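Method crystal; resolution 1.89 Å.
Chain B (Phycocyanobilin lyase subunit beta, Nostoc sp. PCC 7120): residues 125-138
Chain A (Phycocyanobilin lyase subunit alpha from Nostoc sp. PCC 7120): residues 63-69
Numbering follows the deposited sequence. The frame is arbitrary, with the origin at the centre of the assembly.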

ATOM      1  N   LYS B 125      11.659  27.373 -17.827  1.00 29.88           N
ATOM      2  CA  LYS B 125      10.422  28.075 -17.574  1.00 28.15           C
ATOM      3  C   LYS B 125      10.320  28.781 -16.229  1.00 27.73           C
ATOM      4  O   LYS B 125       9.369  29.515 -15.991  1.00 27.62           O
ATOM      5  CB  LYS B 125       9.294  27.102 -17.763  1.00 34.00           C
ATOM      6  CG  LYS B 125       9.283  26.481 -19.190  1.00 39.74           C
ATOM      7  CD  LYS B 125       8.057  26.787 -20.013  1.00 45.43           C
ATOM      8  CE  LYS B 125       7.778  28.292 -20.006  1.00 51.51           C
ATOM      9  NZ  LYS B 125       7.241  28.813 -21.289  1.00 58.26           N
ATOM     10  N   LEU B 126      11.256  28.507 -15.342  1.00 22.67           N
ATOM     11  CA  LEU B 126      11.306  29.128 -14.052  1.00 27.44           C
ATOM     12  C   LEU B 126      12.107  30.444 -14.112  1.00 30.36           C
ATOM     13  O   LEU B 126      13.122  30.530 -14.772  1.00 29.72           O
ATOM     14  CB  LEU B 126      11.996  28.260 -13.079  1.00 26.38           C
ATOM     15  CG  LEU B 126      11.271  26.945 -12.772  1.00 31.23           C
ATOM     16  CD1 LEU B 126      12.167  26.084 -11.897  1.00 31.43           C
ATOM     17  CD2 LEU B 126       9.873  27.181 -12.227  1.00 32.86           C
ATOM     18  N   GLU B 127      11.660  31.393 -13.332  1.00 29.06           N
ATOM     19  CA  GLU B 127      12.281  32.696 -13.233  1.00 31.17           C
ATOM     20  C   GLU B 127      13.642  32.554 -12.556  1.00 30.04           C
ATOM     21  O   GLU B 127      13.794  31.940 -11.477  1.00 29.76           O
ATOM     22  CB  GLU B 127      11.311  33.645 -12.485  1.00 36.02           C
ATOM     23  CG  GLU B 127      11.850  35.036 -12.277  1.00 45.40           C
ATOM     24  CD  GLU B 127      10.783  36.078 -11.814  1.00 54.59           C
ATOM     25  OE1 GLU B 127       9.694  35.691 -11.321  1.00 40.01           O
ATOM     26  OE2 GLU B 127      11.037  37.310 -11.946  1.00 51.92           O
ATOM     27  N   PHE B 128      14.631  33.181 -13.163  1.00 25.62           N
ATOM     28  CA  PHE B 128      16.018  33.133 -12.724  1.00 25.86           C
ATOM     29  C   PHE B 128      16.134  33.629 -11.290  1.00 28.61           C
ATOM     30  O   PHE B 128      15.492  34.627 -10.917  1.00 27.21           O
ATOM     31  CB  PHE B 128      16.862  33.973 -13.658  1.00 29.21           C
ATOM     32  CG  PHE B 128      18.270  34.038 -13.309  1.00 28.64           C
ATOM     33  CD1 PHE B 128      18.688  34.862 -12.293  1.00 31.52           C
ATOM     34  CD2 PHE B 128      19.203  33.247 -13.973  1.00 34.66           C
ATOM     35  CE1 PHE B 128      20.008  34.875 -11.860  1.00 31.58           C
ATOM     36  CE2 PHE B 128      20.547  33.279 -13.580  1.00 30.87           C
ATOM     37  CZ  PHE B 128      20.938  34.087 -12.535  1.00 34.58           C
ATOM     38  N   PRO B 129      16.955  32.971 -10.498  1.00 27.01           N
ATOM     39  CA  PRO B 129      17.800  31.800 -10.780  1.00 29.55           C
ATOM     40  C   PRO B 129      17.169  30.433 -10.386  1.00 26.10           C
ATOM     41  O   PRO B 129      17.889  29.487 -10.288  1.00 24.12           O
ATOM     42  CB  PRO B 129      18.963  32.025  -9.875  1.00 28.81           C
ATOM     43  CG  PRO B 129      18.327  32.623  -8.675  1.00 28.57           C
ATOM     44  CD  PRO B 129      17.032  33.293  -9.072  1.00 31.75           C
ATOM     45  N   ASP B 130      15.869  30.360 -10.157  1.00 25.79           N
ATOM     46  CA  ASP B 130      15.211  29.021  -9.856  1.00 23.44           C
ATOM     47  C   ASP B 130      15.483  28.060 -11.015  1.00 25.29           C
ATOM     48  O   ASP B 130      15.470  26.867 -10.838  1.00 27.17           O
ATOM     49  CB  ASP B 130      13.708  29.247  -9.666  1.00 22.11           C
ATOM     50  CG  ASP B 130      13.402  29.821  -8.337  1.00 27.40           C
ATOM     51  OD1 ASP B 130      14.334  29.796  -7.538  1.00 29.27           O
ATOM     52  OD2 ASP B 130      12.244  30.258  -8.044  1.00 29.72           O
ATOM     53  N   ASN B 131      15.691  28.559 -12.248  1.00 26.05           N
ATOM     54  CA  ASN B 131      16.052  27.672 -13.353  1.00 26.31           C
ATOM     55  C   ASN B 131      17.384  26.941 -13.157  1.00 29.63           C
ATOM     56  O   ASN B 131      17.600  25.885 -13.721  1.00 29.43           O
ATOM     57  CB  ASN B 131      16.067  28.446 -14.682  1.00 29.40           C
ATOM     58  CG  ASN B 131      17.140  29.503 -14.660  1.00 33.13           C
ATOM     59  OD1 ASN B 131      17.219  30.284 -13.716  1.00 28.81           O
ATOM     60  ND2 ASN B 131      18.016  29.464 -15.626  1.00 36.73           N
ATOM     61  N   GLN B 132      18.226  27.417 -12.264  1.00 27.53           N
ATOM     62  CA  GLN B 132      19.452  26.751 -11.888  1.00 29.30           C
ATOM     63  C   GLN B 132      19.299  25.920 -10.622  1.00 32.66           C
ATOM     64  O   GLN B 132      19.839  24.824 -10.522  1.00 32.26           O
ATOM     65  CB  GLN B 132      20.561  27.819 -11.667  1.00 33.33           C
ATOM     66  CG  GLN B 132      20.898  28.472 -13.008  1.00 34.93           C
ATOM     67  CD  GLN B 132      21.908  29.631 -12.883  1.00 41.67           C
ATOM     68  OE1 GLN B 132      22.308  30.013 -11.793  1.00 45.24           O
ATOM     69  NE2 GLN B 132      22.288  30.195 -14.009  1.00 41.39           N
ATOM     70  N   THR B 133      18.600  26.459  -9.637  1.00 30.74           N
ATOM     71  CA  THR B 133      18.382  25.805  -8.344  1.00 32.74           C
ATOM     72  C   THR B 133      17.515  24.502  -8.564  1.00 26.41           C
ATOM     73  O   THR B 133      17.730  23.492  -7.992  1.00 25.76           O
ATOM     74  CB  THR B 133      17.508  26.753  -7.430  1.00 32.34           C
ATOM     75  OG1 THR B 133      18.160  27.985  -7.278  1.00 36.84           O
ATOM     76  CG2 THR B 133      17.241  26.182  -6.020  1.00 40.04           C
ATOM     77  N   ALA B 134      16.477  24.626  -9.300  1.00 23.28           N
ATOM     78  CA  ALA B 134      15.564  23.530  -9.413  1.00 25.55           C
ATOM     79  C   ALA B 134      16.228  22.193  -9.872  1.00 26.97           C
ATOM     80  O   ALA B 134      15.992  21.125  -9.252  1.00 23.99           O
ATOM     81  CB  ALA B 134      14.471  23.902 -10.322  1.00 21.98           C
ATOM     82  N   PRO B 135      17.011  22.235 -10.974  1.00 25.69           N
ATOM     83  CA  PRO B 135      17.626  20.986 -11.439  1.00 27.60           C
ATOM     84  C   PRO B 135      18.591  20.450 -10.459  1.00 25.07           C
ATOM     85  O   PRO B 135      18.793  19.270 -10.354  1.00 24.12           O
ATOM     86  CB  PRO B 135      18.284  21.380 -12.782  1.00 31.28           C
ATOM     87  CG  PRO B 135      18.344  22.835 -12.777  1.00 30.04           C
ATOM     88  CD  PRO B 135      17.157  23.301 -11.976  1.00 27.36           C
ATOM     89  N   LYS B 136      19.177  21.326  -9.672  1.00 27.02           N
ATOM     90  CA  LYS B 136      20.066  20.882  -8.672  1.00 31.67           C
ATOM     91  C   LYS B 136      19.327  20.174  -7.531  1.00 29.34           C
ATOM     92  O   LYS B 136      19.822  19.219  -6.995  1.00 25.43           O
ATOM     93  CB  LYS B 136      20.937  22.080  -8.171  1.00 40.00           C
ATOM     94  CG  LYS B 136      21.710  21.819  -6.893  1.00 49.19           C
ATOM     95  CD  LYS B 136      22.806  20.760  -7.018  1.00 63.51           C
ATOM     96  CE  LYS B 136      23.477  20.483  -5.651  1.00 66.59           C
ATOM     97  NZ  LYS B 136      24.309  19.250  -5.615  1.00 66.12           N
ATOM     98  N   LYS B 137      18.149  20.617  -7.179  1.00 24.36           N
ATOM     99  CA  LYS B 137      17.378  19.921  -6.152  1.00 25.75           C
ATOM    100  C   LYS B 137      16.916  18.567  -6.700  1.00 24.35           C
ATOM    101  O   LYS B 137      16.842  17.595  -5.992  1.00 24.25           O
ATOM    102  CB  LYS B 137      16.113  20.714  -5.789  1.00 27.98           C
ATOM    103  CG  LYS B 137      16.289  22.087  -5.204  1.00 32.15           C
ATOM    104  CD  LYS B 137      17.122  22.111  -3.942  1.00 37.60           C
ATOM    105  CE  LYS B 137      16.379  21.480  -2.734  1.00 40.84           C
ATOM    106  NZ  LYS B 137      17.501  21.387  -1.709  1.00 53.00           N
ATOM    107  N   ALA B 138      16.576  18.516  -7.991  1.00 23.52           N
ATOM    108  CA  ALA B 138      16.188  17.251  -8.596  1.00 25.02           C
ATOM    109  C   ALA B 138      17.312  16.243  -8.525  1.00 27.76           C
ATOM    110  O   ALA B 138      17.125  15.112  -8.074  1.00 22.31           O
ATOM    111  CB  ALA B 138      15.755  17.480 -10.014  1.00 24.85           C
TER
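Chain A (63-69) ADRTELG

An irregular, extended segment of the lyase alpha subunit lies along one side of a helix in the beta subunit, held by a polar anchor near each end of the contact and by close packing between them. Residues 63-69 of chain A form no regular helix or strand. The backbone of Asp64(A), Arg65(A) and Thr66(A) is extended, and at Leu68(A) and Gly69(A) phi turns positive. The chain runs counter to the helix: Asp64(A) meets Lys137(B), whereas Glu67(A) and Leu68(A) meet Asp130(B), in the helix's first turn. The backbones come nearest at Asp130(B) and Glu67(A), whose CA atoms are 5.5 Å apart.

The helix begins after Pro129(B), its N-cap residue, which follows a cis peptide bond. Asp130(B), Thr133(B) and Lys137(B), at spacings of three and four, all direct their CA-to-CB bonds toward chain A, as expected of residues sharing one helical face. Asp130(B) accepts a hydrogen bond at OD2 from the backbone N of Leu68(A), at 2.8 Å and 161°. A short acidic side chain suits this place, because it reaches a backbone NH while its own main chain stays in the helix: Asp130(B) O accepts from Ala134(B) N at 2.9 Å.

At the other end, Lys137(B) NZ makes a salt bridge to Asp64(A) OD1 that is also a very short hydrogen bond, 2.4 Å. The long lysine chain, m at chi1, chi2 and chi3, lays its methylenes against the segment on the way, with CD 3.3 Å from Arg65(A) O. Water 1 lies beside this pair, accepting a 2.9 Å hydrogen bond from Arg65(A) N, donating one of 3.1 Å to Ala63(A) O, and accepting a weak one from Lys137(B) NZ at 3.3 Å.

Between the anchors, Thr133(B) places CG2 4.2 Å from Arg65(A) O; its methyl fills space beside the extended backbone, while OG1 bonds weakly back to Pro129(B) O at 3.4 Å. Glu67(A) starts sideways, but its end comes nearer chain B: OE2 lies 3.4 Å from Leu126(B) CD1 and 3.9 Å from Ala134(B) CB. The small alanine leaves room for the carboxylate to lie close to the helix.

Arg65(A), by contrast, leads its end away from chain B and braces its own segment, with NH2 donating to Gly69(A) O at 2.8 Å. Glycine suits this turn, since its positive phi is easily adopted without a side chain and a CB would be crowded by that same arginine.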

ATOM      1  N   ALA A  63      19.643  25.823   5.418  1.00 30.73           N
ATOM      2  CA  ALA A  63      20.478  25.013   4.448  1.00 31.29           C
ATOM      3  C   ALA A  63      19.724  24.607   3.194  1.00 38.46           C
ATOM      4  O   ALA A  63      20.259  24.656   2.042  1.00 30.89           O
ATOM      5  CB  ALA A  63      20.961  23.776   5.141  1.00 38.52           C
ATOM      6  N   ASP A  64      18.442  24.274   3.376  1.00 33.20           N
ATOM      7  CA  ASP A  64      17.650  23.690   2.235  1.00 35.54           C
ATOM      8  C   ASP A  64      16.650  24.721   1.720  1.00 28.53           C
ATOM      9  O   ASP A  64      15.718  25.179   2.503  1.00 29.54           O
ATOM     10  CB  ASP A  64      16.927  22.407   2.715  1.00 36.03           C
ATOM     11  CG  ASP A  64      16.385  21.522   1.550  1.00 39.90           C
ATOM     12  OD1 ASP A  64      16.472  21.980   0.395  1.00 34.25           O
ATOM     13  OD2 ASP A  64      15.923  20.354   1.803  1.00 38.76           O
ATOM     14  N   ARG A  65      16.815  25.093   0.451  1.00 25.69           N
ATOM     15  CA  ARG A  65      15.924  26.008  -0.226  1.00 27.96           C
ATOM     16  C   ARG A  65      15.518  25.438  -1.568  1.00 33.38           C
ATOM     17  O   ARG A  65      16.321  24.756  -2.204  1.00 37.53           O
ATOM     18  CB  ARG A  65      16.562  27.353  -0.456  1.00 29.83           C
ATOM     19  CG  ARG A  65      17.117  28.040   0.774  1.00 33.38           C
ATOM     20  CD  ARG A  65      16.010  28.362   1.824  1.00 30.66           C
ATOM     21  NE  ARG A  65      15.043  29.341   1.396  1.00 28.55           N
ATOM     22  CZ  ARG A  65      15.196  30.665   1.526  1.00 34.21           C
ATOM     23  NH1 ARG A  65      16.329  31.195   2.042  1.00 33.47           N
ATOM     24  NH2 ARG A  65      14.201  31.468   1.160  1.00 37.67           N
ATOM     25  N   THR A  66      14.331  25.798  -2.037  1.00 26.82           N
ATOM     26  CA  THR A  66      13.838  25.361  -3.338  1.00 29.11           C
ATOM     27  C   THR A  66      13.294  26.550  -4.116  1.00 27.29           C
ATOM     28  O   THR A  66      13.530  27.687  -3.747  1.00 28.59           O
ATOM     29  CB  THR A  66      12.775  24.204  -3.118  1.00 32.39           C
ATOM     30  OG1 THR A  66      12.451  23.527  -4.360  1.00 33.30           O
ATOM     31  CG2 THR A  66      11.439  24.764  -2.548  1.00 27.83           C
ATOM     32  N   GLU A  67      12.528  26.277  -5.175  1.00 27.50           N
ATOM     33  CA  GLU A  67      11.794  27.244  -5.984  1.00 33.03           C
ATOM     34  C   GLU A  67      11.067  28.291  -5.157  1.00 35.26           C
ATOM     35  O   GLU A  67      10.527  27.973  -4.096  1.00 34.15           O
ATOM     36  CB  GLU A  67      10.724  26.561  -6.866  1.00 35.42           C
ATOM     37  CG  GLU A  67      11.258  25.584  -7.881  1.00 33.74           C
ATOM     38  CD  GLU A  67      10.188  24.963  -8.841  1.00 37.31           C
ATOM     39  OE1 GLU A  67       8.978  25.279  -8.857  1.00 38.42           O
ATOM     40  OE2 GLU A  67      10.591  24.129  -9.663  1.00 35.39           O
ATOM     41  N   LEU A  68      11.141  29.541  -5.610  1.00 29.39           N
ATOM     42  CA  LEU A  68      10.428  30.694  -5.020  1.00 32.56           C
ATOM     43  C   LEU A  68      10.764  30.876  -3.577  1.00 34.47           C
ATOM     44  O   LEU A  68       9.861  31.162  -2.799  1.00 33.34           O
ATOM     45  CB  LEU A  68       8.893  30.501  -5.086  1.00 32.71           C
ATOM     46  CG  LEU A  68       8.322  30.193  -6.467  1.00 35.48           C
ATOM     47  CD1 LEU A  68       6.819  29.966  -6.337  1.00 41.24           C
ATOM     48  CD2 LEU A  68       8.614  31.343  -7.428  1.00 35.39           C
ATOM     49  N   GLY A  69      12.014  30.651  -3.216  1.00 29.72           N
ATOM     50  CA  GLY A  69      12.472  30.749  -1.847  1.00 29.73           C
ATOM     51  C   GLY A  69      11.841  29.804  -0.817  1.00 26.96           C
ATOM     52  O   GLY A  69      11.967  30.017   0.407  1.00 30.79           O
TER
HETATM   53  O   HOH W   1      19.173  24.124  -0.849  1.00 42.61           O